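Local coordinates for protein phenylacetaldehyde dehydrogenase (PDB 4O5H) that probably oxidises phenylacetaldehyde to phenylacetate with NAD+ as the electron acceptor, as a member of the aldehyde dehydrogenase family, at residues A192-T204 with R490-E502. Residues are numbered along the deposited sequence; the frame is centred on the assembly and turned at random.
Sequences AWKIAPALATGCT and RELGRAVIDQYTE
Pro197 CB lies over one face of the Tyr500 ring in a CH-pi contact, 3.9 Å from the ring centroid. Cys203 SG sits at the edge of the same ring, and Val496 O meets the edge in plane. Ala198 packs its CB against Tyr500 CE2 at 3.8 Å. The other flat group, the Trp193 indole, carries Leu492 on one face: CD2 is 3.9 Å from the centroid of the five-membered ring, while CD1 covers CE2 and CZ2.

Between the two rings runs a polar strip. Lys194 NZ forms a salt bridge with Glu491 OE2, 2.6 Å away, meeting it on the syn side but 25° out of the carboxylate plane. Lys194 starts away from the 490-502 segment, and a bend at chi2 (-65°) helps bring its amine round to the acid. One water, 2.8 Å from Trp193 O, donates to that carbonyl and to Glu491 OE1 and accepts from Leu492 N, tying the backbones together.

Farther along, Pro197 CG wedges against both methyls of Val496, Ile497 CD1 reaches Ala200 CB at 3.9 Å, and Thr201 CG2 meets Thr501 CG2. Helix 187-201 then ends in a Schellman motif at Gly202.

Helix axes 192-201 and 493-499 cross at -64°, 9.1 Å apart. Strands 166-181 and 256-260 add Ala180 and Ala258 beside Lys194, whose amine also bonds Thr260; helix 124-145 packs Met142 on Val496. The contact thus seats the last helix of the chain, just before strand 501-509, against helix 187-201, which links parallel strands 166-181 and 204-208 as a beta-alpha-beta crossover, consistent with the Rossmann-type NAD-binding domain of aldehyde dehydrogenases.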
loop_
_atom_site.group_PDB
_atom_site.type_symbol
_atom_site.label_atom_id
_atom_site.label_comp_id
_atom_site.label_asym_id
_atom_site.label_seq_id
_atom_site.Cartn_x
_atom_site.Cartn_y
_atom_site.Cartn_z
ATOM N N ALA A 192 -9.820 4.787 17.447
ATOM C CA ALA A 192 -8.628 4.312 18.144
ATOM C C ALA A 192 -7.702 3.544 17.207
ATOM O O ALA A 192 -6.478 3.752 17.221
ATOM C CB ALA A 192 -9.008 3.456 19.327
ATOM N N TRP A 193 -8.271 2.658 16.396
ATOM C CA TRP A 193 -7.447 1.899 15.470
ATOM C C TRP A 193 -6.643 2.799 14.524
ATOM O O TRP A 193 -5.537 2.449 14.175
ATOM C CB TRP A 193 -8.281 0.986 14.624
ATOM C CG TRP A 193 -8.798 -0.172 15.334
ATOM C CD1 TRP A 193 -8.710 -0.457 16.654
ATOM C CD2 TRP A 193 -9.544 -1.206 14.756
ATOM N NE1 TRP A 193 -9.361 -1.614 16.932
ATOM C CE2 TRP A 193 -9.864 -2.111 15.770
ATOM C CE3 TRP A 193 -9.902 -1.510 13.433
ATOM C CZ2 TRP A 193 -10.570 -3.285 15.528
ATOM C CZ3 TRP A 193 -10.594 -2.681 13.176
ATOM C CH2 TRP A 193 -10.940 -3.547 14.235
ATOM N N LYS A 194 -7.184 3.929 14.121
ATOM C CA LYS A 194 -6.468 4.823 13.194
ATOM C C LYS A 194 -5.533 5.746 13.931
ATOM O O LYS A 194 -4.475 6.092 13.435
ATOM C CB LYS A 194 -7.422 5.726 12.424
ATOM C CG LYS A 194 -8.538 5.049 11.662
ATOM C CD LYS A 194 -8.060 4.200 10.545
ATOM C CE LYS A 194 -9.176 3.976 9.532
ATOM N NZ LYS A 194 -8.999 2.629 8.936
ATOM N N ILE A 195 -5.953 6.248 15.071
ATOM C CA ILE A 195 -5.163 7.275 15.771
ATOM C C ILE A 195 -3.970 6.646 16.519
ATOM O O ILE A 195 -2.893 7.206 16.517
ATOM C CB ILE A 195 -6.057 8.063 16.765
ATOM C CG1 ILE A 195 -7.085 8.893 15.996
ATOM C CG2 ILE A 195 -5.229 8.974 17.672
ATOM C CD1 ILE A 195 -8.149 9.497 16.903
ATOM N N ALA A 196 -4.186 5.489 17.170
ATOM C CA ALA A 196 -3.157 4.961 18.070
ATOM C C ALA A 196 -1.815 4.673 17.364
ATOM O O ALA A 196 -0.775 5.085 17.840
ATOM C CB ALA A 196 -3.642 3.779 18.869
ATOM N N PRO A 197 -1.846 4.030 16.198
ATOM C CA PRO A 197 -0.575 3.754 15.546
ATOM C C PRO A 197 0.103 5.013 15.064
ATOM O O PRO A 197 1.335 5.067 15.008
ATOM C CB PRO A 197 -0.946 2.869 14.352
ATOM C CG PRO A 197 -2.350 2.453 14.543
ATOM C CD PRO A 197 -2.980 3.367 15.552
ATOM N N ALA A 198 -0.683 6.012 14.713
ATOM C CA ALA A 198 -0.153 7.324 14.342
ATOM C C ALA A 198 0.584 7.991 15.476
ATOM O O ALA A 198 1.705 8.459 15.310
ATOM C CB ALA A 198 -1.277 8.219 13.865
ATOM N N LEU A 199 0.002 7.992 16.653
ATOM C CA LEU A 199 0.651 8.565 17.791
ATOM C C LEU A 199 1.920 7.826 18.179
ATOM O O LEU A 199 2.935 8.449 18.536
ATOM C CB LEU A 199 -0.308 8.633 18.964
ATOM C CG LEU A 199 -1.602 9.434 18.736
ATOM C CD1 LEU A 199 -2.470 9.425 19.969
ATOM C CD2 LEU A 199 -1.283 10.867 18.374
ATOM N N ALA A 200 1.870 6.508 18.108
ATOM C CA ALA A 200 3.016 5.678 18.502
ATOM C C ALA A 200 4.219 5.926 17.612
ATOM O O ALA A 200 5.325 5.898 18.083
ATOM C CB ALA A 200 2.625 4.200 18.427
ATOM N N THR A 201 3.978 6.172 16.314
ATOM C CA THR A 201 5.045 6.390 15.365
ATOM C C THR A 201 5.487 7.849 15.227
ATOM O O THR A 201 6.498 8.140 14.540
ATOM C CB THR A 201 4.656 5.900 13.958
ATOM O OG1 THR A 201 3.429 6.512 13.552
ATOM C CG2 THR A 201 4.471 4.411 13.970
ATOM N N GLY A 202 4.743 8.769 15.809
ATOM C CA GLY A 202 5.124 10.191 15.713
ATOM C C GLY A 202 4.419 10.938 14.592
ATOM O O GLY A 202 4.773 12.066 14.276
ATOM N N CYS A 203 3.405 10.327 14.001
ATOM C CA CYS A 203 2.572 11.035 13.016
ATOM C C CYS A 203 1.655 12.087 13.713
ATOM O O CYS A 203 1.536 12.079 14.958
ATOM C CB CYS A 203 1.699 10.033 12.277
ATOM S SG CYS A 203 2.606 8.821 11.275
ATOM N N THR A 204 0.998 12.914 12.913
ATOM C CA THR A 204 -0.127 13.720 13.375
ATOM C C THR A 204 -1.323 13.344 12.540
ATOM O O THR A 204 -1.169 12.654 11.521
ATOM C CB THR A 204 0.149 15.253 13.288
ATOM O OG1 THR A 204 0.394 15.633 11.936
ATOM C CG2 THR A 204 1.327 15.595 14.130
ATOM N N ARG A 490 -3.138 -3.264 6.499
ATOM C CA ARG A 490 -3.525 -3.955 7.723
ATOM C C ARG A 490 -3.685 -2.997 8.897
ATOM O O ARG A 490 -2.959 -1.970 9.007
ATOM C CB ARG A 490 -2.523 -5.025 8.058
ATOM C CG ARG A 490 -2.443 -6.164 7.056
ATOM C CD ARG A 490 -3.745 -6.975 6.976
ATOM N NE ARG A 490 -3.725 -8.086 6.023
ATOM C CZ ARG A 490 -4.176 -8.046 4.759
ATOM N NH1 ARG A 490 -4.704 -6.945 4.229
ATOM N NH2 ARG A 490 -4.103 -9.123 4.001
ATOM N N GLU A 491 -4.705 -3.274 9.716
ATOM C CA GLU A 491 -4.888 -2.618 10.995
ATOM C C GLU A 491 -4.307 -3.514 12.056
ATOM O O GLU A 491 -4.275 -4.710 11.875
ATOM C CB GLU A 491 -6.371 -2.459 11.312
ATOM C CG GLU A 491 -7.209 -1.631 10.324
ATOM C CD GLU A 491 -7.169 -0.143 10.576
ATOM O OE1 GLU A 491 -6.124 0.360 11.072
ATOM O OE2 GLU A 491 -8.180 0.528 10.237
ATOM N N LEU A 492 -3.901 -2.924 13.185
ATOM C CA LEU A 492 -3.473 -3.648 14.400
ATOM C C LEU A 492 -2.159 -4.396 14.255
ATOM O O LEU A 492 -1.611 -4.558 13.176
ATOM C CB LEU A 492 -4.586 -4.568 14.901
ATOM C CG LEU A 492 -5.938 -3.889 15.158
ATOM C CD1 LEU A 492 -6.971 -4.920 15.600
ATOM C CD2 LEU A 492 -5.789 -2.849 16.250
ATOM N N GLY A 493 -1.642 -4.839 15.395
ATOM C CA GLY A 493 -0.409 -5.610 15.433
ATOM C C GLY A 493 0.834 -4.824 15.122
ATOM O O GLY A 493 0.818 -3.594 14.957
ATOM N N ARG A 494 1.930 -5.549 15.021
ATOM C CA ARG A 494 3.169 -4.988 14.514
ATOM C C ARG A 494 2.990 -4.453 13.098
ATOM O O ARG A 494 3.611 -3.447 12.722
ATOM C CB ARG A 494 4.258 -6.066 14.515
ATOM C CG ARG A 494 5.623 -5.549 14.169
ATOM C CD ARG A 494 6.658 -6.466 14.785
ATOM N NE ARG A 494 6.462 -7.827 14.315
ATOM C CZ ARG A 494 6.946 -8.283 13.165
ATOM N NH1 ARG A 494 7.650 -7.480 12.361
ATOM N NH2 ARG A 494 6.749 -9.557 12.808
ATOM N N ALA A 495 2.151 -5.104 12.311
ATOM C CA ALA A 495 1.966 -4.701 10.902
ATOM C C ALA A 495 1.556 -3.244 10.761
ATOM O O ALA A 495 2.084 -2.515 9.914
ATOM C CB ALA A 495 0.974 -5.612 10.210
ATOM N N VAL A 496 0.604 -2.792 11.563
ATOM C CA VAL A 496 0.062 -1.427 11.326
ATOM C C VAL A 496 1.125 -0.406 11.646
ATOM O O VAL A 496 1.266 0.605 10.964
ATOM C CB VAL A 496 -1.267 -1.153 12.090
ATOM C CG1 VAL A 496 -1.039 -1.064 13.597
ATOM C CG2 VAL A 496 -1.928 0.100 11.585
ATOM N N ILE A 497 1.930 -0.694 12.658
ATOM C CA ILE A 497 3.021 0.186 13.018
ATOM C C ILE A 497 3.939 0.421 11.832
ATOM O O ILE A 497 4.270 1.574 11.457
ATOM C CB ILE A 497 3.799 -0.379 14.247
ATOM C CG1 ILE A 497 2.918 -0.293 15.503
ATOM C CG2 ILE A 497 5.108 0.334 14.452
ATOM C CD1 ILE A 497 2.680 1.119 16.061
ATOM N N ASP A 498 4.357 -0.651 11.195
ATOM C CA ASP A 498 5.201 -0.499 10.005
ATOM C C ASP A 498 4.507 0.304 8.912
ATOM O O ASP A 498 5.145 1.020 8.166
ATOM C CB ASP A 498 5.666 -1.868 9.459
ATOM C CG ASP A 498 6.609 -2.617 10.434
ATOM O OD1 ASP A 498 7.338 -1.981 11.245
ATOM O OD2 ASP A 498 6.595 -3.880 10.385
ATOM N N GLN A 499 3.198 0.179 8.800
ATOM C CA GLN A 499 2.456 0.913 7.783
ATOM C C GLN A 499 2.229 2.391 8.085
ATOM O O GLN A 499 1.721 3.111 7.238
ATOM C CB GLN A 499 1.134 0.188 7.505
ATOM C CG GLN A 499 1.414 -1.211 6.912
ATOM C CD GLN A 499 0.154 -1.965 6.469
ATOM O OE1 GLN A 499 -0.899 -1.347 6.260
ATOM N NE2 GLN A 499 0.266 -3.299 6.334
ATOM N N TYR A 500 2.563 2.838 9.290
ATOM C CA TYR A 500 2.551 4.281 9.613
ATOM C C TYR A 500 3.975 4.860 9.622
ATOM O O TYR A 500 4.193 5.994 10.056
ATOM C CB TYR A 500 1.870 4.533 10.949
ATOM C CG TYR A 500 0.356 4.568 10.870
ATOM C CD1 TYR A 500 -0.380 3.409 10.673
ATOM C CD2 TYR A 500 -0.329 5.752 11.015
ATOM C CE1 TYR A 500 -1.775 3.434 10.593
ATOM C CE2 TYR A 500 -1.730 5.792 10.959
ATOM C CZ TYR A 500 -2.440 4.617 10.738
ATOM O OH TYR A 500 -3.814 4.675 10.677
ATOM N N THR A 501 4.945 4.061 9.161
ATOM C CA THR A 501 6.284 4.533 8.964
ATOM C C THR A 501 6.675 4.480 7.489
ATOM O O THR A 501 6.059 3.788 6.703
ATOM C CB THR A 501 7.322 3.728 9.745
ATOM O OG1 THR A 501 7.393 2.407 9.234
ATOM C CG2 THR A 501 7.013 3.717 11.215
ATOM N N GLU A 502 7.690 5.282 7.151
ATOM C CA GLU A 502 8.292 5.324 5.838
ATOM C C GLU A 502 9.771 4.976 6.048
ATOM O O GLU A 502 10.424 5.520 6.930
ATOM C CB GLU A 502 8.128 6.723 5.239
ATOM C CG GLU A 502 8.551 6.846 3.774
ATOM C CD GLU A 502 7.525 6.398 2.780
ATOM O OE1 GLU A 502 6.319 6.482 3.094
ATOM O OE2 GLU A 502 7.912 6.047 1.635
HETATM O O HOH W 1 -4.845 -0.251 13.584
#